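Side-chain contacts in lipoprotein (Colwellia psychrerythraea, PDB 3O0Y), which is of unknown function but belongs to the DUF885 family of the peptidase MA clan of metallopeptidases, and may therefore be a hydrolase attached to the membrane as a lipoprotein: residues I204-L207 with K208-S212; E471-A474 with L475-Q479; Y35-A38 with K39-F43; K239-L242 with I243-I247. One frame throughout, in Å; residues are numbered along the deposited sequence.

Contact 1: I204-L207 with K208-S212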
loop_
_atom_site.group_PDB
_atom_site.type_symbol
_atom_site.label_atom_id
_atom_site.label_comp_id
_atom_site.label_asym_id
_atom_site.label_seq_id
_atom_site.Cartn_x
_atom_site.Cartn_y
_atom_site.Cartn_z
ATOM N N ILE A 204 20.878 -0.872 3.460
ATOM C CA ILE A 204 22.017 -0.333 4.212
ATOM C C ILE A 204 22.016 1.178 4.251
ATOM O O ILE A 204 22.257 1.786 5.316
ATOM C CB ILE A 204 23.326 -0.940 3.641
ATOM C CG1 ILE A 204 23.384 -2.387 4.041
ATOM C CG2 ILE A 204 24.637 -0.216 4.156
ATOM C CD1 ILE A 204 24.362 -3.239 3.161
ATOM N N LYS A 205 21.718 1.803 3.122
ATOM C CA LYS A 205 21.748 3.235 3.030
ATOM C C LYS A 205 20.691 3.785 3.986
ATOM O O LYS A 205 20.931 4.797 4.675
ATOM C CB LYS A 205 21.478 3.720 1.610
ATOM C CG LYS A 205 21.183 5.233 1.522
ATOM C CD LYS A 205 21.185 5.717 0.058
ATOM C CE LYS A 205 20.537 7.102 -0.092
ATOM N NZ LYS A 205 20.073 7.308 -1.522
ATOM N N TYR A 206 19.527 3.145 4.017
ATOM C CA TYR A 206 18.451 3.568 4.938
ATOM C C TYR A 206 18.893 3.443 6.389
ATOM O O TYR A 206 18.737 4.357 7.199
ATOM C CB TYR A 206 17.183 2.728 4.713
ATOM C CG TYR A 206 16.197 2.926 5.863
ATOM C CD1 TYR A 206 15.388 4.048 5.928
ATOM C CD2 TYR A 206 16.137 2.012 6.925
ATOM C CE1 TYR A 206 14.515 4.247 7.011
ATOM C CE2 TYR A 206 15.260 2.209 7.994
ATOM C CZ TYR A 206 14.478 3.341 8.034
ATOM O OH TYR A 206 13.606 3.499 9.121
ATOM N N LEU A 207 19.454 2.278 6.708
ATOM C CA LEU A 207 19.854 1.959 8.084
ATOM C C LEU A 207 20.973 2.913 8.569
ATOM O O LEU A 207 20.961 3.379 9.726
ATOM C CB LEU A 207 20.334 0.519 8.177
ATOM C CG LEU A 207 19.262 -0.551 7.960
ATOM C CD1 LEU A 207 19.867 -1.952 7.816
ATOM C CD2 LEU A 207 18.210 -0.528 9.101
ATOM N N LYS A 208 21.947 3.184 7.688
ATOM C CA LYS A 208 22.980 4.194 7.982
ATOM C C LYS A 208 22.360 5.584 8.185
ATOM O O LYS A 208 22.706 6.283 9.136
ATOM C CB LYS A 208 23.991 4.252 6.845
ATOM C CG LYS A 208 25.175 5.092 7.106
ATOM C CD LYS A 208 26.161 5.076 5.895
ATOM C CE LYS A 208 26.994 3.809 5.886
ATOM N NZ LYS A 208 27.011 3.057 4.563
ATOM N N GLY A 209 21.479 5.978 7.286
ATOM C CA GLY A 209 20.802 7.265 7.352
ATOM C C GLY A 209 20.029 7.427 8.658
ATOM O O GLY A 209 19.948 8.554 9.249
ATOM N N PHE A 210 19.497 6.314 9.152
ATOM C CA PHE A 210 18.612 6.347 10.373
ATOM C C PHE A 210 19.336 6.847 11.646
ATOM O O PHE A 210 18.742 7.630 12.438
ATOM C CB PHE A 210 17.970 4.959 10.616
ATOM C CG PHE A 210 16.774 4.969 11.561
ATOM C CD1 PHE A 210 15.503 5.225 11.088
ATOM C CD2 PHE A 210 16.934 4.689 12.901
ATOM C CE1 PHE A 210 14.414 5.155 11.946
ATOM C CE2 PHE A 210 15.860 4.647 13.759
ATOM C CZ PHE A 210 14.604 4.891 13.283
ATOM N N THR A 211 20.616 6.490 11.769
ATOM C CA THR A 211 21.461 6.870 12.899
ATOM C C THR A 211 22.568 7.859 12.529
ATOM O O THR A 211 23.544 8.011 13.277
ATOM C CB THR A 211 22.093 5.636 13.596
ATOM O OG1 THR A 211 23.089 5.053 12.759
ATOM C CG2 THR A 211 21.009 4.610 14.029
ATOM N N SER A 212 22.404 8.578 11.420
ATOM C CA SER A 212 23.493 9.410 10.939
ATOM C C SER A 212 23.591 10.732 11.715
ATOM O O SER A 212 24.670 11.326 11.773
ATOM C CB SER A 212 23.385 9.674 9.452
ATOM O OG SER A 212 22.210 10.378 9.057
HETATM O O HOH W 1 22.601 2.617 11.657
#
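Ile204 O takes the amide of Lys208 at 2.8 Å (to Lys208 N), and the same i to i+4 ladder continues with Gly209 N on Lys205 O and Phe210 N on Tyr206 O, both at 2.9 Å. The last of these is bent to 133° at the hydrogen, and Phe210 N also makes a weak bond to Leu207 O; by Thr211 the chain is in loop. A water takes over the next rung: it donates to Leu207 O at 2.6 Å and accepts from Thr211 OG1 at 2.7 Å, so the hydroxyl of Thr211 reaches this carbonyl through the solvent molecule.

On one flank, Tyr206 and Phe210 run side by side and point the same way, since in both CG stands opposite the backbone N (chi1 167° and -163°). Their planes meet obliquely, with centroids 5.8 Å apart. The touch is made at the phenol end, where Tyr206 OH comes within 3.2 Å of Phe210 CD1. That hydroxyl is hydrogen-bonded to Leu145 O, which would help to fix the ring.

These rings and Leu207 pack the C-terminal end of helix 197-210 between two others. Leu145, Ile146 and Pro149 of helix 144-154 meet them from one, and from helix 236-268 Tyr258 stacks on Phe210 while Val254 lies against it.

Contact 2: E471-A474 with L475-Q479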
loop_
_atom_site.group_PDB
_atom_site.type_symbol
_atom_site.label_atom_id
_atom_site.label_comp_id
_atom_site.label_asym_id
_atom_site.label_seq_id
_atom_site.Cartn_x
_atom_site.Cartn_y
_atom_site.Cartn_z
ATOM N N GLU A 471 -5.998 -1.533 -5.503
ATOM C CA GLU A 471 -5.336 -0.747 -6.480
ATOM C C GLU A 471 -6.122 -0.684 -7.773
ATOM O O GLU A 471 -6.129 0.405 -8.394
ATOM C CB GLU A 471 -3.941 -1.326 -6.733
ATOM C CG GLU A 471 -3.125 -1.401 -5.491
ATOM C CD GLU A 471 -2.942 -0.046 -4.727
ATOM O OE1 GLU A 471 -3.300 1.080 -5.216
ATOM O OE2 GLU A 471 -2.496 -0.152 -3.560
ATOM N N GLY A 472 -6.789 -1.778 -8.179
ATOM C CA GLY A 472 -7.584 -1.761 -9.345
ATOM C C GLY A 472 -8.761 -0.802 -9.213
ATOM O O GLY A 472 -9.081 -0.062 -10.173
ATOM N N TRP A 473 -9.357 -0.742 -8.020
ATOM C CA TRP A 473 -10.459 0.200 -7.780
ATOM C C TRP A 473 -9.968 1.645 -7.996
ATOM O O TRP A 473 -10.651 2.445 -8.632
ATOM C CB TRP A 473 -11.023 0.054 -6.340
ATOM C CG TRP A 473 -11.961 1.259 -6.071
ATOM C CD1 TRP A 473 -11.631 2.404 -5.475
ATOM C CD2 TRP A 473 -13.228 1.482 -6.716
ATOM N NE1 TRP A 473 -12.640 3.322 -5.636
ATOM C CE2 TRP A 473 -13.634 2.763 -6.378
ATOM C CE3 TRP A 473 -14.076 0.684 -7.443
ATOM C CZ2 TRP A 473 -14.837 3.294 -6.837
ATOM C CZ3 TRP A 473 -15.261 1.207 -7.912
ATOM C CH2 TRP A 473 -15.650 2.462 -7.546
ATOM N N ALA A 474 -8.825 1.982 -7.415
ATOM C CA ALA A 474 -8.380 3.383 -7.453
ATOM C C ALA A 474 -8.054 3.782 -8.892
ATOM O O ALA A 474 -8.401 4.862 -9.324
ATOM C CB ALA A 474 -7.184 3.629 -6.523
ATOM N N LEU A 475 -7.434 2.877 -9.666
ATOM C CA LEU A 475 -7.191 3.169 -11.086
ATOM C C LEU A 475 -8.485 3.276 -11.899
ATOM O O LEU A 475 -8.642 4.204 -12.743
ATOM C CB LEU A 475 -6.207 2.100 -11.654
ATOM C CG LEU A 475 -5.588 2.323 -13.012
ATOM C CD1 LEU A 475 -4.836 3.694 -13.050
ATOM C CD2 LEU A 475 -4.712 1.095 -13.392
ATOM N N TYR A 476 -9.478 2.394 -11.612
ATOM C CA TYR A 476 -10.815 2.518 -12.199
ATOM C C TYR A 476 -11.441 3.865 -11.872
ATOM O O TYR A 476 -12.021 4.469 -12.779
ATOM C CB TYR A 476 -11.703 1.344 -11.765
ATOM C CG TYR A 476 -13.154 1.531 -12.054
ATOM C CD1 TYR A 476 -13.685 1.207 -13.286
ATOM C CD2 TYR A 476 -14.012 1.965 -11.089
ATOM C CE1 TYR A 476 -15.063 1.452 -13.569
ATOM C CE2 TYR A 476 -15.372 2.199 -11.356
ATOM C CZ TYR A 476 -15.903 1.875 -12.573
ATOM O OH TYR A 476 -17.266 2.210 -12.827
ATOM N N SER A 477 -11.304 4.346 -10.612
ATOM C CA SER A 477 -11.801 5.653 -10.085
ATOM C C SER A 477 -11.306 6.789 -10.953
ATOM O O SER A 477 -12.056 7.747 -11.233
ATOM C CB SER A 477 -11.191 5.973 -8.652
ATOM O OG SER A 477 -12.004 5.156 -7.902
ATOM N N GLU A 478 -10.062 6.698 -11.355
ATOM C CA GLU A 478 -9.445 7.726 -12.181
ATOM C C GLU A 478 -10.144 7.851 -13.542
ATOM O O GLU A 478 -10.278 8.962 -14.088
ATOM C CB GLU A 478 -7.943 7.474 -12.357
ATOM C CG GLU A 478 -7.091 7.650 -11.055
ATOM C CD GLU A 478 -5.637 7.243 -11.262
ATOM O OE1 GLU A 478 -4.853 8.036 -11.899
ATOM O OE2 GLU A 478 -5.231 6.153 -10.780
ATOM N N GLN A 479 -10.574 6.714 -14.067
ATOM C CA GLN A 479 -11.322 6.708 -15.334
ATOM C C GLN A 479 -12.729 7.183 -15.128
ATOM O O GLN A 479 -13.245 7.964 -15.912
ATOM C CB GLN A 479 -11.352 5.335 -16.022
ATOM C CG GLN A 479 -12.138 5.364 -17.316
ATOM C CD GLN A 479 -11.999 4.010 -18.035
ATOM O OE1 GLN A 479 -10.867 3.519 -18.203
ATOM N NE2 GLN A 479 -13.100 3.457 -18.486
#
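Trp473 and Tyr476 meet obliquely, three residues apart on helix 467-483. Tyr476 CD2 sits over one face of the indole, 3.5 Å from Trp473 CZ3, and the two six-membered rings are inclined at 50°. The first torsion of Trp473 (168°) carries the benzo half of the indole forward, alongside the next turn.

Ser477 approaches the other part of the indole. Its OG lies 3.0 Å from Trp473 NE1, but the angle is wrong for a hydrogen bond between them; the N-H of the indole is instead given to Pro442 O. Ser477 OG lies near two carbonyls, Trp473 O at 3.1 Å and Pro442 O, the latter contact being weak. The backbone bond is clear: Ser477 N to Trp473 O, 2.8 Å. One residue on, Glu478 folds back along the helix and sets its CG 3.5 Å from Ala474 O, while its OE1 is bonded to Thr434 OG1.

Farther out, Tyr476 OH bonds to His584 NE2 and Arg567 NH1, a pairing that probably polarises the phenol. Glu471, whose carbonyl accepts Leu475 N, lies against His444 with a bound sulfate about 4 Å from its side chain; this cluster of histidine and glutamate is consistent with the metallopeptidase-type site of the clan.

Around this wholly buried turn, helix 555-574 supplies Met560 and Ile563, and helix 580-588 packs Val587 and Leu588 on Trp473. Helices 432-439 and 444-452 bring His438 and His444 to the small methyl of Ala474.

Contact 3: Y35-A38 with K39-F43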
loop_
_atom_site.group_PDB
_atom_site.type_symbol
_atom_site.label_atom_id
_atom_site.label_comp_id
_atom_site.label_asym_id
_atom_site.label_seq_id
_atom_site.Cartn_x
_atom_site.Cartn_y
_atom_site.Cartn_z
ATOM N N TYR A 35 -13.006 -16.490 12.940
ATOM C CA TYR A 35 -12.697 -15.177 12.340
ATOM C C TYR A 35 -12.168 -14.233 13.381
ATOM O O TYR A 35 -11.214 -13.467 13.153
ATOM C CB TYR A 35 -13.922 -14.538 11.724
ATOM C CG TYR A 35 -14.685 -15.323 10.622
ATOM C CD1 TYR A 35 -14.108 -16.348 9.899
ATOM C CD2 TYR A 35 -15.990 -15.025 10.380
ATOM C CE1 TYR A 35 -14.831 -17.049 8.980
ATOM C CE2 TYR A 35 -16.731 -15.695 9.414
ATOM C CZ TYR A 35 -16.149 -16.700 8.681
ATOM O OH TYR A 35 -16.869 -17.460 7.733
ATOM N N LEU A 36 -12.731 -14.318 14.583
ATOM C CA LEU A 36 -12.210 -13.595 15.740
ATOM C C LEU A 36 -10.828 -14.019 16.145
ATOM O O LEU A 36 -9.936 -13.183 16.448
ATOM C CB LEU A 36 -13.174 -13.734 16.911
ATOM C CG LEU A 36 -12.851 -12.782 18.098
ATOM C CD1 LEU A 36 -13.024 -11.242 17.717
ATOM C CD2 LEU A 36 -13.785 -13.142 19.291
ATOM N N GLN A 37 -10.609 -15.338 16.162
ATOM C CA GLN A 37 -9.320 -15.853 16.513
ATOM C C GLN A 37 -8.214 -15.378 15.534
ATOM O O GLN A 37 -7.098 -15.055 15.931
ATOM C CB GLN A 37 -9.367 -17.360 16.538
ATOM C CG GLN A 37 -8.033 -17.966 16.965
ATOM C CD GLN A 37 -7.995 -19.514 16.776
ATOM O OE1 GLN A 37 -9.033 -20.164 16.532
ATOM N NE2 GLN A 37 -6.775 -20.084 16.814
ATOM N N ALA A 38 -8.520 -15.400 14.245
ATOM C CA ALA A 38 -7.636 -14.820 13.226
ATOM C C ALA A 38 -7.306 -13.347 13.471
ATOM O O ALA A 38 -6.137 -12.968 13.461
ATOM C CB ALA A 38 -8.195 -15.017 11.773
ATOM N N LYS A 39 -8.344 -12.542 13.670
ATOM C CA LYS A 39 -8.101 -11.147 13.992
ATOM C C LYS A 39 -7.163 -10.973 15.200
ATOM O O LYS A 39 -6.182 -10.234 15.121
ATOM C CB LYS A 39 -9.441 -10.514 14.277
ATOM C CG LYS A 39 -9.283 -9.112 14.843
ATOM C CD LYS A 39 -10.648 -8.585 15.166
ATOM C CE LYS A 39 -10.971 -8.367 16.512
ATOM N NZ LYS A 39 -12.134 -7.347 16.717
ATOM N N GLN A 40 -7.474 -11.646 16.311
ATOM C CA GLN A 40 -6.785 -11.403 17.584
ATOM C C GLN A 40 -5.354 -11.942 17.537
ATOM O O GLN A 40 -4.417 -11.290 18.019
ATOM C CB GLN A 40 -7.612 -11.950 18.758
ATOM C CG GLN A 40 -8.948 -11.211 18.878
ATOM C CD GLN A 40 -9.707 -11.469 20.139
ATOM O OE1 GLN A 40 -9.653 -12.557 20.705
ATOM N NE2 GLN A 40 -10.490 -10.479 20.552
ATOM N N SER A 41 -5.172 -13.056 16.888
ATOM C CA SER A 41 -3.858 -13.662 16.818
ATOM C C SER A 41 -2.917 -12.864 15.902
ATOM O O SER A 41 -1.731 -12.704 16.227
ATOM C CB SER A 41 -3.915 -15.084 16.324
ATOM O OG SER A 41 -4.418 -15.888 17.357
ATOM N N LEU A 42 -3.422 -12.419 14.769
ATOM C CA LEU A 42 -2.589 -11.647 13.844
ATOM C C LEU A 42 -2.179 -10.365 14.553
ATOM O O LEU A 42 -0.983 -10.019 14.565
ATOM C CB LEU A 42 -3.372 -11.307 12.574
ATOM C CG LEU A 42 -2.621 -10.489 11.536
ATOM C CD1 LEU A 42 -1.290 -11.137 11.078
ATOM C CD2 LEU A 42 -3.597 -10.105 10.372
ATOM N N PHE A 43 -3.167 -9.641 15.075
ATOM C CA PHE A 43 -2.850 -8.342 15.662
ATOM C C PHE A 43 -2.039 -8.382 16.977
ATOM O O PHE A 43 -1.270 -7.461 17.226
ATOM C CB PHE A 43 -4.077 -7.509 15.834
ATOM C CG PHE A 43 -4.539 -6.887 14.578
ATOM C CD1 PHE A 43 -5.709 -7.289 13.969
ATOM C CD2 PHE A 43 -3.768 -5.891 13.978
ATOM C CE1 PHE A 43 -6.130 -6.679 12.784
ATOM C CE2 PHE A 43 -4.204 -5.245 12.869
ATOM C CZ PHE A 43 -5.382 -5.645 12.247
#
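Leu36 is crossed by two longer chains of the following turn, Lys39 and Gln40. Its CD1 touches Lys39 CE at 3.7 Å, where the lysine bends at its third torsion (113°), and its CG sits over one face of the Gln40 amide, 4.0 Å from Gln40 CD. The amide nitrogen is near too, with Gln40 NE2 3.9 Å from Leu36 CD1, so the leucine offers an apolar bed to the flat amide, whose NE2 is bonded to Asp59 O. Gln40 also lays its CG 3.3 Å from Leu36 O, the carbonyl that accepts its own amide: Gln40 N to Leu36 O is 2.9 Å.

This is a regular alpha-helical i to i+4 pattern, within helix 27-44 near the N-terminal end of the model. Lys39 N, Ser41 N and Leu42 N likewise bond to Tyr35 O, Gln37 O and Ala38 O.

On another side of the helix, Gln37 and Ser41 share an acid. Gln37 extends fully, Ser41 OG stands 4.2 Å from Gln37 CG, and both Gln37 NE2 and Ser41 OG bond to Glu82 OE2, tying this helix to helix 73-92. Ala38 turns its methyl to Thr113 of helix 100-117 and to Leu460 of helix 459-462.

Contact 4: K239-L242 with I243-I247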
loop_
_atom_site.group_PDB
_atom_site.type_symbol
_atom_site.label_atom_id
_atom_site.label_comp_id
_atom_site.label_asym_id
_atom_site.label_seq_id
_atom_site.Cartn_x
_atom_site.Cartn_y
_atom_site.Cartn_z
ATOM N N LYS A 239 7.146 17.113 31.322
ATOM C CA LYS A 239 7.401 16.972 29.867
ATOM C C LYS A 239 8.888 16.845 29.583
ATOM O O LYS A 239 9.306 15.952 28.802
ATOM C CB LYS A 239 6.832 18.134 29.065
ATOM C CG LYS A 239 5.332 18.227 29.047
ATOM C CD LYS A 239 4.903 19.539 28.464
ATOM C CE LYS A 239 3.422 19.656 28.343
ATOM N NZ LYS A 239 2.899 20.937 28.631
ATOM N N GLN A 240 9.716 17.652 30.256
ATOM C CA GLN A 240 11.178 17.569 30.054
ATOM C C GLN A 240 11.704 16.229 30.476
ATOM O O GLN A 240 12.581 15.674 29.812
ATOM C CB GLN A 240 11.955 18.698 30.806
ATOM C CG GLN A 240 11.670 20.142 30.330
ATOM C CD GLN A 240 12.301 21.286 31.245
ATOM O OE1 GLN A 240 12.675 21.067 32.428
ATOM N NE2 GLN A 240 12.399 22.507 30.683
ATOM N N SER A 241 11.241 15.720 31.605
ATOM C CA SER A 241 11.704 14.414 32.069
ATOM C C SER A 241 11.360 13.301 31.074
ATOM O O SER A 241 12.162 12.393 30.823
ATOM C CB SER A 241 11.042 14.042 33.392
ATOM O OG SER A 241 11.383 12.700 33.772
ATOM N N LEU A 242 10.161 13.365 30.530
ATOM C CA LEU A 242 9.795 12.332 29.508
ATOM C C LEU A 242 10.662 12.444 28.218
ATOM O O LEU A 242 11.119 11.435 27.689
ATOM C CB LEU A 242 8.308 12.414 29.220
ATOM C CG LEU A 242 7.359 11.974 30.343
ATOM C CD1 LEU A 242 5.944 12.544 30.154
ATOM C CD2 LEU A 242 7.288 10.494 30.450
ATOM N N ILE A 243 10.948 13.658 27.767
ATOM C CA ILE A 243 11.795 13.871 26.601
ATOM C C ILE A 243 13.183 13.292 26.858
ATOM O O ILE A 243 13.753 12.602 26.003
ATOM C CB ILE A 243 11.849 15.377 26.248
ATOM C CG1 ILE A 243 10.492 15.848 25.753
ATOM C CG2 ILE A 243 12.920 15.680 25.217
ATOM C CD1 ILE A 243 10.369 17.324 25.767
ATOM N N THR A 244 13.733 13.515 28.050
ATOM C CA THR A 244 15.005 12.908 28.419
ATOM C C THR A 244 14.992 11.398 28.365
ATOM O O THR A 244 15.981 10.766 27.930
ATOM C CB THR A 244 15.459 13.391 29.832
ATOM O OG1 THR A 244 15.512 14.815 29.784
ATOM C CG2 THR A 244 16.831 12.775 30.214
ATOM N N GLN A 245 13.892 10.817 28.828
ATOM C CA GLN A 245 13.700 9.372 28.784
ATOM C C GLN A 245 13.650 8.837 27.341
ATOM O O GLN A 245 14.255 7.796 27.030
ATOM C CB GLN A 245 12.440 8.978 29.534
ATOM C CG GLN A 245 12.588 9.064 31.045
ATOM C CD GLN A 245 11.289 8.730 31.732
ATOM O OE1 GLN A 245 10.808 7.594 31.648
ATOM N NE2 GLN A 245 10.727 9.709 32.446
ATOM N N VAL A 246 13.038 9.589 26.461
ATOM C CA VAL A 246 12.969 9.243 25.047
ATOM C C VAL A 246 14.340 9.317 24.441
ATOM O O VAL A 246 14.758 8.373 23.803
ATOM C CB VAL A 246 11.978 10.119 24.245
ATOM C CG1 VAL A 246 12.164 9.870 22.688
ATOM C CG2 VAL A 246 10.513 9.763 24.701
ATOM N N ILE A 247 15.075 10.393 24.726
ATOM C CA ILE A 247 16.445 10.525 24.235
ATOM C C ILE A 247 17.318 9.387 24.701
ATOM O O ILE A 247 18.140 8.895 23.925
ATOM C CB ILE A 247 17.097 11.877 24.673
ATOM C CG1 ILE A 247 16.360 13.036 23.998
ATOM C CG2 ILE A 247 18.626 11.827 24.370
ATOM C CD1 ILE A 247 16.647 14.454 24.621
#
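Lys239 O to Ile243 N (3.0 Å) begins four successive i to i+4 bonds between 239-242 and 243-247, continuing through Thr244 N on Gln240 O, Gln245 N on Ser241 O and Val246 N on Leu242 O (2.9 Å).

Ser241 and Gln245 carry the polar side-chain part. With CG beside its backbone N (chi1 -74°), Gln245 curls back toward the preceding turn, and its NE2 makes two weak bonds there: to Ser241 OG at 3.3 Å and to Ser241 O at 3.4 Å. The same carbonyl thus receives both backbone and side chain of Gln245. Beneath the amide passes Leu242, whose CD2 is 4.1 Å from Gln245 NE2.

All of this belongs to the long helix 236-268, early in its course, with one apolar flank. Leu242 meets Leu165 and Ile168 of helix 161-172, and Phe224 of helix 219-228 touches Leu242, Ile243 and Val246. On this flank Ile243 leans backward, its CG1 3.3 Å from Lys239 O, so aliphatic carbon lies over a carbonyl already used by the backbone.

Thr244 is on the exposed side, where its OG1 hangs back over the helix 3.1 Å from Gln240 O.

In the fold
All four contacts are local turns of separate helices in a mainly helical chain, and none touches another. Contacts 1 and 4 are on the same side of the chain's centre, with nearest atoms about 11 Å apart; they are joined through helix 236-268, which carries contact 4 and packs against contact 1 further along. Contact 2 lies across the centre from both, its centre 35 Å from that of contact 1 and 45 Å from that of contact 4. A sulfate, probably from crystallisation, lies about 4 Å from its Glu471, and with His438 and His444 beside it contact 2 probably borders the active-site region. Contact 3 is about 17 Å from contact 2 at nearest atoms.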